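Local structure of putative citrate lyase (Ralstonia eutropha, 3QQW) at residues 57-60 against 66-69; 193-198 against 237-242. The protein is probably a magnesium-dependent lyase of the HpcH/HpaI aldolase/citrate lyase family, perhaps cleaving citramalyl-CoA. All blocks are in the same frame, centred on the assembly; numbering follows the deposited sequence.

How the contacts relate
Both contacts tie a loop that runs into an outer helix of the TIM barrel to a helix of the outer layer, but they do so in different ways. In contact 1 (57-60 with 66-69) the loop after strand 49-54 meets the very helix it leads into, at the surface, through a histidine ring lying flat on a peptide group. Contact 2 (193-198 with 237-242) is partly buried and joins the loop before helix 202-217 to the next outer helix, 233-247, through a serine hydroxyl bonded to a buried carboxylate, with a proline against an arginine beside it. The centres of contact 1 and contact 2 are about 30 Å apart. Contact 1 lies nearer an annotated site, that of R88.

Contact 1 (57-60 against 66-69); sequences DGAA and EHAE
H67 lays one face of its imidazole against the peptide group joining G58 to A59. The two planes are almost parallel, about 10° apart, with A59 N over the middle of the ring, 3.6 Å above its plane. The carbonyl carbon of G58 lies displaced toward the rim, and G58 C comes to 3.4 Å from H67 NE2. Because the peptide lies flat, the N-H of A59 runs along the ring face instead of pointing into it, so the two flat groups meet by their surfaces. Nearer the helix, the methyl of A59 touches the start of the same side chain, with A59 CB 3.8 Å from H67 CB.

The torsions account for this placement. With chi1 at -162°, CG of H67 stands opposite the backbone N and the ring leaves helix 64-76 toward the loop, while chi2 of -88° turns its face to the peptide. Glycine suits position 58, since without a side chain the backbone can lie directly against the ring; alanine suits 59, where its small methyl lets the loop come close enough to rest on H67 CB and CG.

Farther out, H67 NE2 is hydrogen-bonded to the carbonyl oxygen of G30, just past strand 25-29, which helps to fix the rotation of the ring. C55 also touches the side chain of H67. On the loop, D57 N is held by D54 OD1, while D57 OD2 makes a long, weak ion pair with R88, predicted to bind substrate.

Chemically, the contact across the ring face is van der Waals stacking of two flat groups, and the polar bond is made elsewhere. A carbonyl can only accept, so NE2 must carry a hydrogen, and the histidine thereby links two neighbouring loops of the barrel.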
loop_
_atom_site.group_PDB
_atom_site.type_symbol
_atom_site.label_atom_id
_atom_site.label_comp_id
_atom_site.label_asym_id
_atom_site.label_seq_id
_atom_site.Cartn_x
_atom_site.Cartn_y
_atom_site.Cartn_z
ATOM N N ASP C 57 30.795 -3.301 2.723
ATOM C CA ASP C 57 31.072 -4.414 3.637
ATOM C C ASP C 57 32.538 -4.848 3.533
ATOM O O ASP C 57 33.132 -5.202 4.561
ATOM C CB ASP C 57 30.136 -5.624 3.386
ATOM C CG ASP C 57 28.676 -5.475 3.810
ATOM O OD1 ASP C 57 28.345 -4.468 4.488
ATOM O OD2 ASP C 57 27.865 -6.377 3.479
ATOM N N GLY C 58 33.099 -4.803 2.315
ATOM C CA GLY C 58 34.469 -5.216 2.026
ATOM C C GLY C 58 35.571 -4.501 2.790
ATOM O O GLY C 58 36.437 -5.153 3.389
ATOM N N ALA C 59 35.531 -3.150 2.785
ATOM C CA ALA C 59 36.534 -2.267 3.399
ATOM C C ALA C 59 36.607 -2.382 4.928
ATOM O O ALA C 59 35.575 -2.356 5.613
ATOM C CB ALA C 59 36.272 -0.822 3.006
ATOM N N ALA C 60 37.858 -2.481 5.439
ATOM C CA ALA C 60 38.206 -2.583 6.859
ATOM C C ALA C 60 38.186 -1.201 7.548
ATOM O O ALA C 60 38.121 -0.179 6.862
ATOM C CB ALA C 60 39.580 -3.229 7.004
ATOM N N GLU C 66 42.463 2.316 0.490
ATOM C CA GLU C 66 43.176 1.141 0.020
ATOM C C GLU C 66 42.229 0.132 -0.684
ATOM O O GLU C 66 42.575 -0.399 -1.748
ATOM C CB GLU C 66 43.883 0.486 1.213
ATOM C CG GLU C 66 44.770 -0.703 0.874
ATOM C CD GLU C 66 45.286 -1.505 2.056
ATOM O OE1 GLU C 66 45.289 -0.978 3.195
ATOM O OE2 GLU C 66 45.700 -2.667 1.832
ATOM N N HIS C 67 41.049 -0.112 -0.094
ATOM C CA HIS C 67 40.051 -1.032 -0.616
ATOM C C HIS C 67 39.421 -0.505 -1.885
ATOM O O HIS C 67 39.257 -1.288 -2.834
ATOM C CB HIS C 67 38.980 -1.316 0.421
ATOM C CG HIS C 67 38.200 -2.545 0.101
ATOM N ND1 HIS C 67 37.069 -2.500 -0.717
ATOM C CD2 HIS C 67 38.402 -3.819 0.500
ATOM C CE1 HIS C 67 36.643 -3.746 -0.797
ATOM N NE2 HIS C 67 37.395 -4.569 -0.058
ATOM N N ALA C 68 39.078 0.813 -1.926
ATOM C CA ALA C 68 38.501 1.433 -3.145
ATOM C C ALA C 68 39.545 1.432 -4.295
ATOM O O ALA C 68 39.192 1.171 -5.439
ATOM C CB ALA C 68 38.006 2.846 -2.856
ATOM N N GLU C 69 40.827 1.632 -3.971
ATOM C CA GLU C 69 41.925 1.585 -4.941
ATOM C C GLU C 69 42.057 0.209 -5.563
ATOM O O GLU C 69 42.305 0.098 -6.766
ATOM C CB GLU C 69 43.253 1.991 -4.283
ATOM C CG GLU C 69 43.399 3.501 -4.159
ATOM C CD GLU C 69 44.532 3.999 -3.293
ATOM O OE1 GLU C 69 45.244 3.163 -2.696
ATOM O OE2 GLU C 69 44.696 5.236 -3.196
#

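Contact 2 (193-198 against 237-242)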
loop_
_atom_site.group_PDB
_atom_site.type_symbol
_atom_site.label_atom_id
_atom_site.label_comp_id
_atom_site.label_asym_id
_atom_site.label_seq_id
_atom_site.Cartn_x
_atom_site.Cartn_y
_atom_site.Cartn_z
HETATM N N MSE C 193 12.911 -12.692 8.500
HETATM C CA MSE C 193 14.065 -12.353 7.686
HETATM C C MSE C 193 14.471 -13.504 6.796
HETATM O O MSE C 193 15.446 -13.412 6.050
HETATM C CB MSE C 193 15.214 -11.913 8.570
HETATM C CG MSE C 193 15.272 -10.425 8.692
HETATM SE SE MSE C 193 17.043 -9.919 9.013
HETATM C CE MSE C 193 17.949 -10.841 7.381
ATOM N N ARG C 194 13.713 -14.592 6.866
ATOM C CA ARG C 194 13.937 -15.774 6.038
ATOM C C ARG C 194 12.618 -16.212 5.426
ATOM O O ARG C 194 11.567 -15.683 5.780
ATOM C CB ARG C 194 14.611 -16.916 6.836
ATOM C CG ARG C 194 13.914 -17.274 8.130
ATOM C CD ARG C 194 14.681 -18.277 8.957
ATOM N NE ARG C 194 13.874 -18.708 10.095
ATOM C CZ ARG C 194 14.108 -18.375 11.362
ATOM N NH1 ARG C 194 15.154 -17.613 11.676
ATOM N NH2 ARG C 194 13.305 -18.808 12.327
ATOM N N SER C 195 12.681 -17.132 4.469
ATOM C CA SER C 195 11.494 -17.654 3.803
ATOM C C SER C 195 10.761 -18.650 4.711
ATOM O O SER C 195 11.421 -19.366 5.472
ATOM C CB SER C 195 11.876 -18.305 2.480
ATOM O OG SER C 195 12.385 -17.314 1.608
ATOM N N PRO C 196 9.406 -18.679 4.708
ATOM C CA PRO C 196 8.463 -17.904 3.872
ATOM C C PRO C 196 8.058 -16.509 4.431
ATOM O O PRO C 196 7.363 -15.759 3.741
ATOM C CB PRO C 196 7.245 -18.842 3.808
ATOM C CG PRO C 196 7.247 -19.546 5.125
ATOM C CD PRO C 196 8.687 -19.631 5.581
ATOM N N GLY C 197 8.490 -16.170 5.649
ATOM C CA GLY C 197 8.159 -14.906 6.311
ATOM C C GLY C 197 8.505 -13.630 5.565
ATOM O O GLY C 197 7.750 -12.652 5.616
ATOM N N GLN C 198 9.636 -13.620 4.860
ATOM C CA GLN C 198 10.095 -12.450 4.099
ATOM C C GLN C 198 9.201 -12.168 2.887
ATOM O O GLN C 198 9.303 -11.087 2.286
ATOM C CB GLN C 198 11.550 -12.621 3.666
ATOM C CG GLN C 198 11.834 -13.874 2.835
ATOM C CD GLN C 198 12.925 -13.582 1.829
ATOM O OE1 GLN C 198 13.175 -12.429 1.430
ATOM N NE2 GLN C 198 13.617 -14.608 1.416
ATOM N N ALA C 237 16.381 -21.340 -5.752
ATOM C CA ALA C 237 15.433 -21.265 -6.864
ATOM C C ALA C 237 14.040 -20.861 -6.371
ATOM O O ALA C 237 13.393 -20.009 -6.996
ATOM C CB ALA C 237 15.369 -22.583 -7.583
ATOM N N SER C 238 13.613 -21.428 -5.225
ATOM C CA SER C 238 12.319 -21.148 -4.609
ATOM C C SER C 238 12.181 -19.656 -4.246
ATOM O O SER C 238 11.158 -19.060 -4.571
ATOM C CB SER C 238 12.097 -22.030 -3.383
ATOM O OG SER C 238 10.865 -21.679 -2.772
ATOM N N ASP C 239 13.208 -19.062 -3.617
ATOM C CA ASP C 239 13.233 -17.636 -3.271
ATOM C C ASP C 239 13.192 -16.757 -4.529
ATOM O O ASP C 239 12.382 -15.830 -4.598
ATOM C CB ASP C 239 14.475 -17.295 -2.430
ATOM C CG ASP C 239 14.340 -17.602 -0.948
ATOM O OD1 ASP C 239 13.358 -18.285 -0.563
ATOM O OD2 ASP C 239 15.214 -17.167 -0.173
ATOM N N ALA C 240 14.007 -17.101 -5.550
ATOM C CA ALA C 240 14.045 -16.386 -6.828
ATOM C C ALA C 240 12.701 -16.466 -7.542
ATOM O O ALA C 240 12.229 -15.443 -8.035
ATOM C CB ALA C 240 15.149 -16.938 -7.709
ATOM N N CYS C 241 12.035 -17.632 -7.513
ATOM C CA CYS C 241 10.709 -17.818 -8.132
ATOM C C CYS C 241 9.615 -17.023 -7.390
ATOM O O CYS C 241 8.790 -16.409 -8.060
ATOM C CB CYS C 241 10.346 -19.293 -8.242
ATOM S SG CYS C 241 11.234 -20.168 -9.569
ATOM N N ARG C 242 9.615 -16.996 -6.035
ATOM C CA ARG C 242 8.612 -16.234 -5.275
ATOM C C ARG C 242 8.774 -14.759 -5.552
ATOM O O ARG C 242 7.783 -14.073 -5.811
ATOM C CB ARG C 242 8.691 -16.497 -3.761
ATOM C CG ARG C 242 8.221 -17.897 -3.360
ATOM C CD ARG C 242 7.808 -17.972 -1.900
ATOM N NE ARG C 242 6.574 -17.230 -1.620
ATOM C CZ ARG C 242 5.896 -17.300 -0.471
ATOM N NH1 ARG C 242 6.342 -18.056 0.529
ATOM N NH2 ARG C 242 4.778 -16.602 -0.307
#
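The carboxylate of D239 is approached by S195 OG from above its plane, 39° out of it, and this hydroxyl gives OD1 a short hydrogen bond of 2.6 Å from S195 OG to D239 OD1. The amide of Q198 is turned almost perpendicular to the carboxylate, with planes 82° apart, and its NE2 lies 3.4 Å from D239 OD2. A third flat group, the guanidinium of R242, meets the loop at its edge, where P196 CB sits near its plane, 3.5 Å from R242 NH1.

Serine suits its place because one hydroxyl can give and receive at once: while bonding D239, S195 OG accepts a hydrogen bond from Q198 NE2, 3.0 Å from S195 OG. Q198 reaches back to it because CG lies between the backbone N and the carbonyl carbon (chi1 57°) and the chain bends at chi2. Its other amide atom, OE1, is bonded to N225 ND2, so the amide is held at both ends. The hydrogen bond from S195 probably eases the buried charge of D239. A cis peptide bond before P196 shapes the turn, which Q198 N closes with a bond to R194 O. R242 has its main partners elsewhere, in salt bridges to E246 and, through NH1, to E200.

All this belongs to the outer layer of a TIM barrel: the loop leading from helix 177-182 into helix 202-217 is fastened to helix 233-247, which follows the next strand, 221-224, so that successive beta-alpha units are joined side by side.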